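PDB 5O3M: protocatechuate decarboxylase from Klebsiella pneumoniae, which probably catalyses the reversible, prenylated-flavin-dependent decarboxylation of 3,4-dihydroxybenzoic acid to catechol, as a member of the UbiD family of decarboxylases. Local coordinates for residues Thr439-Asp444 against Phe481-Pro486; Gly386-Lys391 against Ile418-Glu423; Arg393-Glu398 against Val485-Lys490. One frame throughout, in Å; residues are numbered along the deposited sequence.

Contact 1 (Thr439-Asp444 against Phe481-Pro486). With 9JE (pentane-1,5-diol), chain H.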
loop_
_atom_site.group_PDB
_atom_site.type_symbol
_atom_site.label_atom_id
_atom_site.label_comp_id
_atom_site.label_asym_id
_atom_site.label_seq_id
_atom_site.Cartn_x
_atom_site.Cartn_y
_atom_site.Cartn_z
ATOM N N THR A 439 -3.154 -21.729 6.134
ATOM C CA THR A 439 -1.802 -22.261 6.281
ATOM C C THR A 439 -0.931 -22.046 5.048
ATOM O O THR A 439 0.265 -22.334 5.107
ATOM C CB THR A 439 -1.849 -23.770 6.621
ATOM O OG1 THR A 439 -2.359 -24.508 5.503
ATOM C CG2 THR A 439 -2.748 -24.053 7.841
ATOM N N ARG A 440 -1.492 -21.549 3.951
ATOM C CA ARG A 440 -0.812 -21.369 2.664
ATOM C C ARG A 440 -1.080 -19.968 2.112
ATOM O O ARG A 440 -1.378 -19.761 0.930
ATOM C CB ARG A 440 -1.252 -22.438 1.665
ATOM C CG ARG A 440 -0.822 -23.857 2.085
ATOM C CD ARG A 440 -1.397 -24.903 1.166
ATOM N NE ARG A 440 -0.893 -26.242 1.439
ATOM C CZ ARG A 440 -1.165 -27.282 0.661
ATOM N NH1 ARG A 440 -1.935 -27.104 -0.418
ATOM N NH2 ARG A 440 -0.671 -28.477 0.949
ATOM N N MET A 441 -0.948 -18.974 2.977
ATOM C CA MET A 441 -1.270 -17.605 2.602
ATOM C C MET A 441 -0.660 -16.691 3.652
ATOM O O MET A 441 -0.812 -16.953 4.850
ATOM C CB MET A 441 -2.807 -17.424 2.505
ATOM C CG MET A 441 -3.294 -16.072 1.984
ATOM S SD MET A 441 -3.611 -14.877 3.323
ATOM C CE MET A 441 -5.307 -15.277 3.742
ATOM N N GLN A 442 0.036 -15.643 3.206
ATOM C CA GLN A 442 0.446 -14.535 4.069
ATOM C C GLN A 442 -0.186 -13.264 3.527
ATOM O O GLN A 442 0.009 -12.928 2.356
ATOM C CB GLN A 442 1.974 -14.415 4.150
ATOM C CG GLN A 442 2.588 -15.514 5.006
ATOM C CD GLN A 442 2.319 -15.307 6.487
ATOM O OE1 GLN A 442 2.171 -14.166 6.931
ATOM N NE2 GLN A 442 2.271 -16.409 7.273
ATOM N N GLY A 443 -0.969 -12.581 4.373
ATOM C CA GLY A 443 -1.849 -11.531 3.884
ATOM C C GLY A 443 -1.137 -10.423 3.123
ATOM O O GLY A 443 -1.699 -9.870 2.169
ATOM N N ASP A 444 0.105 -10.087 3.513
ATOM C CA ASP A 444 0.833 -9.000 2.853
ATOM C C ASP A 444 1.648 -9.480 1.649
ATOM O O ASP A 444 2.345 -8.673 1.023
ATOM C CB ASP A 444 1.730 -8.228 3.871
ATOM C CG ASP A 444 2.798 -9.112 4.573
ATOM O OD1 ASP A 444 3.741 -8.533 5.179
ATOM O OD2 ASP A 444 2.706 -10.366 4.540
ATOM N N PHE A 481 -6.683 -14.230 -4.253
ATOM C CA PHE A 481 -6.106 -14.815 -3.043
ATOM C C PHE A 481 -5.286 -16.017 -3.496
ATOM O O PHE A 481 -5.840 -17.074 -3.827
ATOM C CB PHE A 481 -7.166 -15.257 -2.036
ATOM C CG PHE A 481 -8.058 -14.162 -1.528
ATOM C CD1 PHE A 481 -9.224 -13.847 -2.192
ATOM C CD2 PHE A 481 -7.765 -13.499 -0.352
ATOM C CE1 PHE A 481 -10.088 -12.850 -1.709
ATOM C CE2 PHE A 481 -8.589 -12.503 0.116
ATOM C CZ PHE A 481 -9.779 -12.192 -0.556
ATOM N N ASP A 482 -3.967 -15.860 -3.513
ATOM C CA ASP A 482 -3.081 -16.939 -3.929
ATOM C C ASP A 482 -2.772 -17.814 -2.716
ATOM O O ASP A 482 -1.951 -17.450 -1.868
ATOM C CB ASP A 482 -1.794 -16.410 -4.543
ATOM C CG ASP A 482 -0.860 -17.542 -4.985
ATOM O OD1 ASP A 482 -1.272 -18.737 -4.908
ATOM O OD2 ASP A 482 0.277 -17.235 -5.405
ATOM N N CYS A 483 -3.399 -18.994 -2.663
ATOM C CA CYS A 483 -3.155 -19.982 -1.621
ATOM C C CYS A 483 -2.453 -21.227 -2.170
ATOM O O CYS A 483 -2.587 -22.323 -1.621
ATOM C CB CYS A 483 -4.476 -20.336 -0.930
ATOM S SG CYS A 483 -5.451 -18.820 -0.415
ATOM N N THR A 484 -1.704 -21.077 -3.266
ATOM C CA THR A 484 -0.803 -22.128 -3.726
ATOM C C THR A 484 0.526 -22.019 -2.977
ATOM O O THR A 484 0.987 -20.919 -2.653
ATOM C CB THR A 484 -0.587 -22.042 -5.244
ATOM O OG1 THR A 484 0.160 -20.860 -5.578
ATOM C CG2 THR A 484 -1.954 -21.982 -5.964
ATOM N N VAL A 485 1.109 -23.166 -2.661
ATOM C CA VAL A 485 2.425 -23.185 -2.019
ATOM C C VAL A 485 3.462 -22.645 -3.003
ATOM O O VAL A 485 3.467 -23.055 -4.182
ATOM C CB VAL A 485 2.782 -24.615 -1.574
ATOM C CG1 VAL A 485 4.176 -24.657 -0.968
ATOM C CG2 VAL A 485 1.723 -25.182 -0.606
ATOM N N PRO A 486 4.332 -21.711 -2.602
ATOM C CA PRO A 486 5.418 -21.279 -3.494
ATOM C C PRO A 486 6.247 -22.468 -3.958
ATOM O O PRO A 486 6.626 -23.328 -3.163
ATOM C CB PRO A 486 6.242 -20.325 -2.613
ATOM C CG PRO A 486 5.257 -19.805 -1.576
ATOM C CD PRO A 486 4.341 -20.991 -1.315
HETATM C C02 9JE H . 0.974 -28.629 -2.494
HETATM C C03 9JE H . 0.721 -29.796 -3.431
HETATM C C04 9JE H . 1.274 -31.138 -2.968
HETATM C C05 9JE H . 0.557 -32.202 -3.835
HETATM C C06 9JE H . 1.119 -33.585 -3.534
HETATM O O01 9JE H . 2.292 -28.222 -2.788
HETATM O O07 9JE H . 1.631 -33.464 -2.189
HETATM O O HOH W 1 -2.806 -24.897 -2.013
#

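Contact 2 (Gly386-Lys391 against Ile418-Glu423). With 9JE (pentane-1,5-diol), chain H.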
loop_
_atom_site.group_PDB
_atom_site.type_symbol
_atom_site.label_atom_id
_atom_site.label_comp_id
_atom_site.label_asym_id
_atom_site.label_seq_id
_atom_site.Cartn_x
_atom_site.Cartn_y
_atom_site.Cartn_z
ATOM N N GLY A 386 -14.532 -17.480 -8.080
ATOM C CA GLY A 386 -13.915 -18.614 -8.748
ATOM C C GLY A 386 -12.813 -19.288 -7.934
ATOM O O GLY A 386 -11.863 -18.631 -7.514
ATOM N N ILE A 387 -12.936 -20.590 -7.682
ATOM C CA ILE A 387 -11.885 -21.396 -7.063
ATOM C C ILE A 387 -11.177 -22.138 -8.184
ATOM O O ILE A 387 -11.782 -22.982 -8.862
ATOM C CB ILE A 387 -12.445 -22.395 -6.029
ATOM C CG1 ILE A 387 -13.608 -21.797 -5.217
ATOM C CG2 ILE A 387 -11.318 -22.878 -5.104
ATOM C CD1 ILE A 387 -13.163 -20.581 -4.404
ATOM N N LEU A 388 -9.908 -21.818 -8.410
ATOM C CA LEU A 388 -9.111 -22.523 -9.404
ATOM C C LEU A 388 -8.157 -23.473 -8.699
ATOM O O LEU A 388 -7.419 -23.071 -7.786
ATOM C CB LEU A 388 -8.331 -21.549 -10.289
ATOM C CG LEU A 388 -9.076 -20.968 -11.494
ATOM C CD1 LEU A 388 -10.348 -20.251 -11.065
ATOM C CD2 LEU A 388 -8.161 -20.028 -12.233
ATOM N N GLN A 389 -8.156 -24.722 -9.131
ATOM C CA GLN A 389 -7.222 -25.711 -8.617
ATOM C C GLN A 389 -6.126 -25.944 -9.649
ATOM O O GLN A 389 -6.407 -26.372 -10.778
ATOM C CB GLN A 389 -7.942 -27.012 -8.285
ATOM C CG GLN A 389 -7.120 -28.008 -7.497
ATOM C CD GLN A 389 -7.755 -29.391 -7.538
ATOM O OE1 GLN A 389 -8.001 -29.921 -8.616
ATOM N NE2 GLN A 389 -8.054 -29.960 -6.367
ATOM N N VAL A 390 -4.881 -25.674 -9.263
ATOM C CA VAL A 390 -3.782 -25.811 -10.205
ATOM C C VAL A 390 -2.758 -26.796 -9.652
ATOM O O VAL A 390 -2.753 -27.147 -8.468
ATOM C CB VAL A 390 -3.129 -24.451 -10.531
ATOM C CG1 VAL A 390 -4.196 -23.443 -10.969
ATOM C CG2 VAL A 390 -2.372 -23.914 -9.331
ATOM N N LYS A 391 -1.885 -27.255 -10.543
ATOM C CA LYS A 391 -0.779 -28.125 -10.178
ATOM C C LYS A 391 0.505 -27.521 -10.713
ATOM O O LYS A 391 0.676 -27.403 -11.931
ATOM C CB LYS A 391 -0.956 -29.532 -10.742
ATOM C CG LYS A 391 0.221 -30.426 -10.443
ATOM C CD LYS A 391 -0.020 -31.842 -10.946
ATOM C CE LYS A 391 1.139 -32.731 -10.531
ATOM N NZ LYS A 391 1.055 -34.088 -11.121
ATOM N N ILE A 418 -10.954 -14.377 -6.938
ATOM C CA ILE A 418 -10.383 -15.657 -7.337
ATOM C C ILE A 418 -9.622 -16.229 -6.152
ATOM O O ILE A 418 -8.901 -15.502 -5.462
ATOM C CB ILE A 418 -9.431 -15.485 -8.536
ATOM C CG1 ILE A 418 -10.155 -14.846 -9.718
ATOM C CG2 ILE A 418 -8.756 -16.809 -8.869
ATOM C CD1 ILE A 418 -11.195 -15.755 -10.373
ATOM N N ILE A 419 -9.770 -17.526 -5.913
ATOM C CA ILE A 419 -8.973 -18.226 -4.913
ATOM C C ILE A 419 -8.209 -19.330 -5.623
ATOM O O ILE A 419 -8.804 -20.150 -6.338
ATOM C CB ILE A 419 -9.825 -18.786 -3.766
ATOM C CG1 ILE A 419 -10.627 -17.650 -3.110
ATOM C CG2 ILE A 419 -8.939 -19.472 -2.767
ATOM C CD1 ILE A 419 -11.605 -18.151 -2.035
ATOM N N LEU A 420 -6.893 -19.321 -5.460
ATOM C CA LEU A 420 -6.000 -20.256 -6.124
ATOM C C LEU A 420 -5.529 -21.283 -5.111
ATOM O O LEU A 420 -5.052 -20.908 -4.034
ATOM C CB LEU A 420 -4.793 -19.529 -6.723
ATOM C CG LEU A 420 -5.141 -18.409 -7.681
ATOM C CD1 LEU A 420 -3.908 -17.562 -7.928
ATOM C CD2 LEU A 420 -5.640 -19.003 -8.983
ATOM N N VAL A 421 -5.663 -22.574 -5.454
ATOM C CA VAL A 421 -5.225 -23.652 -4.576
ATOM C C VAL A 421 -4.543 -24.745 -5.389
ATOM O O VAL A 421 -4.712 -24.854 -6.606
ATOM C CB VAL A 421 -6.389 -24.249 -3.749
ATOM C CG1 VAL A 421 -7.054 -23.172 -2.895
ATOM C CG2 VAL A 421 -7.409 -24.969 -4.665
ATOM N N ASP A 422 -3.787 -25.583 -4.682
ATOM C CA ASP A 422 -3.053 -26.688 -5.285
ATOM C C ASP A 422 -3.929 -27.932 -5.409
ATOM O O ASP A 422 -5.062 -27.968 -4.934
ATOM C CB ASP A 422 -1.799 -26.980 -4.462
ATOM C CG ASP A 422 -0.818 -25.849 -4.524
ATOM O OD1 ASP A 422 -0.325 -25.612 -5.640
ATOM O OD2 ASP A 422 -0.590 -25.187 -3.488
ATOM N N GLU A 423 -3.374 -28.980 -6.028
ATOM C CA GLU A 423 -4.162 -30.156 -6.366
ATOM C C GLU A 423 -4.509 -31.015 -5.160
ATOM O O GLU A 423 -5.286 -31.954 -5.320
ATOM C CB GLU A 423 -3.441 -31.017 -7.408
ATOM C CG GLU A 423 -2.221 -31.759 -6.879
ATOM C CD GLU A 423 -0.921 -30.961 -7.013
ATOM O OE1 GLU A 423 -0.959 -29.716 -7.144
ATOM O OE2 GLU A 423 0.150 -31.599 -6.982
HETATM C C02 9JE H . 0.974 -28.629 -2.494
HETATM C C03 9JE H . 0.721 -29.796 -3.431
HETATM C C04 9JE H . 1.274 -31.138 -2.968
HETATM C C05 9JE H . 0.557 -32.202 -3.835
HETATM C C06 9JE H . 1.119 -33.585 -3.534
HETATM O O01 9JE H . 2.292 -28.222 -2.788
HETATM O O07 9JE H . 1.631 -33.464 -2.189
#

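Contact 3 (Arg393-Glu398 against Val485-Lys490). With 9JE (pentane-1,5-diol), chain H.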
loop_
_atom_site.group_PDB
_atom_site.type_symbol
_atom_site.label_atom_id
_atom_site.label_comp_id
_atom_site.label_asym_id
_atom_site.label_seq_id
_atom_site.Cartn_x
_atom_site.Cartn_y
_atom_site.Cartn_z
ATOM N N ARG A 393 4.034 -28.110 -11.716
ATOM C CA ARG A 393 4.738 -29.299 -12.177
ATOM C C ARG A 393 6.232 -29.086 -12.365
ATOM O O ARG A 393 6.961 -30.067 -12.517
ATOM C CB ARG A 393 4.139 -29.773 -13.513
ATOM C CG ARG A 393 2.618 -29.701 -13.555
ATOM C CD ARG A 393 2.105 -29.471 -14.965
ATOM N NE ARG A 393 2.218 -28.068 -15.365
ATOM C CZ ARG A 393 1.796 -27.599 -16.535
ATOM N NH1 ARG A 393 1.233 -28.426 -17.408
ATOM N NH2 ARG A 393 1.922 -26.307 -16.833
ATOM N N GLN A 394 6.696 -27.841 -12.366
ATOM C CA GLN A 394 8.058 -27.487 -12.739
ATOM C C GLN A 394 8.290 -26.035 -12.321
ATOM O O GLN A 394 7.321 -25.286 -12.140
ATOM C CB GLN A 394 8.270 -27.639 -14.247
ATOM C CG GLN A 394 7.485 -26.561 -14.990
ATOM C CD GLN A 394 7.108 -26.950 -16.393
ATOM O OE1 GLN A 394 7.932 -27.475 -17.140
ATOM N NE2 GLN A 394 5.851 -26.701 -16.765
ATOM N N PRO A 395 9.559 -25.613 -12.172
ATOM C CA PRO A 395 9.814 -24.239 -11.687
ATOM C C PRO A 395 9.060 -23.168 -12.465
ATOM O O PRO A 395 8.557 -22.219 -11.859
ATOM C CB PRO A 395 11.340 -24.080 -11.825
ATOM C CG PRO A 395 11.897 -25.512 -11.821
ATOM C CD PRO A 395 10.798 -26.408 -12.343
ATOM N N ALA A 396 8.950 -23.303 -13.786
ATOM C CA ALA A 396 8.279 -22.285 -14.589
ATOM C C ALA A 396 6.789 -22.142 -14.268
ATOM O O ALA A 396 6.189 -21.128 -14.650
ATOM C CB ALA A 396 8.465 -22.593 -16.081
ATOM N N ASP A 397 6.168 -23.128 -13.594
ATOM C CA ASP A 397 4.773 -22.966 -13.181
ATOM C C ASP A 397 4.622 -21.965 -12.047
ATOM O O ASP A 397 3.505 -21.511 -11.790
ATOM C CB ASP A 397 4.142 -24.304 -12.752
ATOM C CG ASP A 397 3.741 -25.192 -13.945
ATOM O OD1 ASP A 397 3.608 -24.688 -15.074
ATOM O OD2 ASP A 397 3.563 -26.411 -13.743
ATOM N N GLU A 398 5.702 -21.629 -11.346
ATOM C CA GLU A 398 5.623 -20.551 -10.372
ATOM C C GLU A 398 5.433 -19.235 -11.120
ATOM O O GLU A 398 6.186 -18.927 -12.045
ATOM C CB GLU A 398 6.880 -20.507 -9.502
ATOM C CG GLU A 398 6.855 -19.395 -8.414
ATOM C CD GLU A 398 5.627 -19.484 -7.491
ATOM O OE1 GLU A 398 5.278 -20.613 -7.053
ATOM O OE2 GLU A 398 5.002 -18.426 -7.212
ATOM N N VAL A 485 1.109 -23.166 -2.661
ATOM C CA VAL A 485 2.425 -23.185 -2.019
ATOM C C VAL A 485 3.462 -22.645 -3.003
ATOM O O VAL A 485 3.467 -23.055 -4.182
ATOM C CB VAL A 485 2.782 -24.615 -1.574
ATOM C CG1 VAL A 485 4.176 -24.657 -0.968
ATOM C CG2 VAL A 485 1.723 -25.182 -0.606
ATOM N N PRO A 486 4.332 -21.711 -2.602
ATOM C CA PRO A 486 5.418 -21.279 -3.494
ATOM C C PRO A 486 6.247 -22.468 -3.958
ATOM O O PRO A 486 6.626 -23.328 -3.163
ATOM C CB PRO A 486 6.242 -20.325 -2.613
ATOM C CG PRO A 486 5.257 -19.805 -1.576
ATOM C CD PRO A 486 4.341 -20.991 -1.315
ATOM N N TRP A 487 6.543 -22.503 -5.260
ATOM C CA TRP A 487 7.241 -23.648 -5.837
ATOM C C TRP A 487 8.435 -24.081 -4.982
ATOM O O TRP A 487 8.614 -25.271 -4.691
ATOM C CB TRP A 487 7.685 -23.322 -7.265
ATOM C CG TRP A 487 8.637 -24.367 -7.795
ATOM C CD1 TRP A 487 10.001 -24.290 -7.828
ATOM C CD2 TRP A 487 8.294 -25.663 -8.309
ATOM N NE1 TRP A 487 10.529 -25.453 -8.338
ATOM C CE2 TRP A 487 9.508 -26.314 -8.638
ATOM C CE3 TRP A 487 7.081 -26.336 -8.522
ATOM C CZ2 TRP A 487 9.545 -27.599 -9.187
ATOM C CZ3 TRP A 487 7.118 -27.620 -9.064
ATOM C CH2 TRP A 487 8.345 -28.239 -9.389
ATOM N N ALA A 488 9.248 -23.124 -4.545
ATOM C CA ALA A 488 10.504 -23.461 -3.881
ATOM C C ALA A 488 10.299 -24.119 -2.523
ATOM O O ALA A 488 11.211 -24.782 -2.026
ATOM C CB ALA A 488 11.357 -22.191 -3.725
ATOM N N LEU A 489 9.130 -23.952 -1.915
ATOM C CA LEU A 489 8.869 -24.426 -0.562
ATOM C C LEU A 489 8.002 -25.691 -0.516
ATOM O O LEU A 489 7.644 -26.144 0.578
ATOM C CB LEU A 489 8.204 -23.309 0.239
ATOM C CG LEU A 489 8.941 -21.971 0.076
ATOM C CD1 LEU A 489 8.150 -20.802 0.671
ATOM C CD2 LEU A 489 10.367 -22.069 0.691
ATOM N N LYS A 490 7.669 -26.280 -1.667
ATOM C CA LYS A 490 6.643 -27.328 -1.690
ATOM C C LYS A 490 6.995 -28.519 -0.800
ATOM O O LYS A 490 6.095 -29.138 -0.230
ATOM C CB LYS A 490 6.399 -27.757 -3.130
ATOM C CG LYS A 490 5.716 -26.600 -3.946
ATOM C CD LYS A 490 5.652 -26.894 -5.441
ATOM C CE LYS A 490 4.872 -28.184 -5.694
ATOM N NZ LYS A 490 3.424 -27.966 -5.608
HETATM C C02 9JE H . 0.974 -28.629 -2.494
HETATM C C03 9JE H . 0.721 -29.796 -3.431
HETATM C C04 9JE H . 1.274 -31.138 -2.968
HETATM C C05 9JE H . 0.557 -32.202 -3.835
HETATM C C06 9JE H . 1.119 -33.585 -3.534
HETATM O O01 9JE H . 2.292 -28.222 -2.788
HETATM O O07 9JE H . 1.631 -33.464 -2.189
#

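Contact 1 (Thr439-Asp444 against Phe481-Pro486)
The guanidinium of Arg440 has CG2 of Val485 over one face, 3.5 Å from NE and displaced toward the rim of the group, while a water lies in plane at its edge. That water accepts from Arg440 NH1 at 2.9 Å and donates to Cys483 O, bridging the arginine to the backbone of Cys483. C02 of the pentane-1,5-diol approaches the same group obliquely, 3.8 Å from NH2. Because the Arg440 chain is extended from CG to NE (chi2 174°), its aliphatic part runs past Val485 and the charged end travels beyond it to a salt bridge with Asp424. A branched, apolar valine suits the face, where no N-H points. The contact joins the chain just after helix 430-439 to the exit of strand 475-482 in the C-terminal domain of this UbiD-type protein. There the chain makes an Asx turn: Asp482 OD1 accepts from Thr484 N at 2.9 Å and, through its syn lone pair, from Thr484 OG1 at 2.6 Å. Cys483 CA makes a CA-H...O contact with Arg440 O, 3.1 Å away. Next to it, the small, polarisable SG of Cys483 rests 4.2 Å from Met441 CB, and Phe481 of a second subunit packs on Met441.

Contact 2 (Gly386-Lys391 against Ile418-Glu423)
Ile387 and Ile419 lie side by side and point the same way, with their CD1 methyls 3.7 Å apart, in the closely packed half of this strand pair. The backbones run parallel, the axes of 386-390 and 418-422 approaching to 4.7 Å at 27°. Four backbone hydrogen bonds join them: Ile419 N to Gly386 O, Leu388 N to Ile419 O, Val421 N to Leu388 O and Val390 N to Val421 O, the last 2.8 Å. Side chains alternate between the two faces of the sheet. Ile387, Ile419 and Val421 meet helix 430-439, whereas Leu388, whose CB is 3.9 Å from Leu420 CD2, and Ile418 pack against helix 400-411; beta-branched and other aliphatic residues suit strands with a helix on each face. Toward the C-terminal ends the pairing slackens. Gln389 reaches out with CG anti to its N (chi1 -169°) and sets that carbon 3.3 Å from Asp422 O, its NE2 bonding to Val425 O. Exposed Lys391 lays CB and CG against the Glu423 carboxylate, but NZ stays 4.9 Å from OE2, too far for a salt bridge. Glu423 OE2 also lies 3.2 Å from C05 of the diol, a van der Waals contact. The strands and helix 400-411 form a beta-alpha-beta crossover, with a ligand pocket at the carboxyl ends of its strands.

Contact 3 (Arg393-Glu398 against Val485-Lys490)
Glu398 OE1 is gripped from two sources: it accepts the Trp487 backbone N-H at 2.9 Å (161° at the hydrogen), from above the carboxylate plane, and forms a salt bridge with Lys392. A carboxylate suits this place because its second oxygen, OE2, makes a salt bridge to Arg471 of a third subunit. Trp487 holds its CG opposite the backbone N (chi1 169°), which carries the indole across to residues 394-395. There Pro395 N and Gln394 CA lie over one face of the ring. Pro395 CA stands 3.7 Å from the centroid of the five-membered ring, only 11° off its normal, a CH-pi contact that the flat, electron-rich indole is well made for. Proline also brings its CD to 3.6 Å from Trp487 CZ2. Behind this surface, Asp397 OD2 accepts from Arg393 N and NE, each at 2.7 Å. With NH2 bonded to OD1, the guanidinium grips the carboxylate side-on as a salt bridge, which probably steadies the 3-10 segment 395-397. Farther along 485-490, Lys490 NZ donates to O01 of the diol at 3.0 Å. Thus the connection from strand 385-390 to helix 400-411 is clasped to the loop that follows strand 475-482, at a subunit interface.

All three contacts gather in the same region of the chain, with their centres about 11 to 14 Å apart. Contact 2 supplies two neighbouring strands of the five-stranded mixed sheet, and the second segment of contact 1 starts at the end of the next strand, 475-482. In sequence, both segments of contact 2 precede contact 1, whereas contact 3 interleaves with contact 2 and shares Val485 and Pro486 with contact 1. Asp422 OD2 probably accepts a hydrogen bond from Val485 N, linking the strand end of contact 2 to these shared residues. Each contact reaches the same bound diol, so its pocket is assembled from distant parts of the sequence, while contacts 1 and 3 also meet neighbouring subunits of the six-chain assembly.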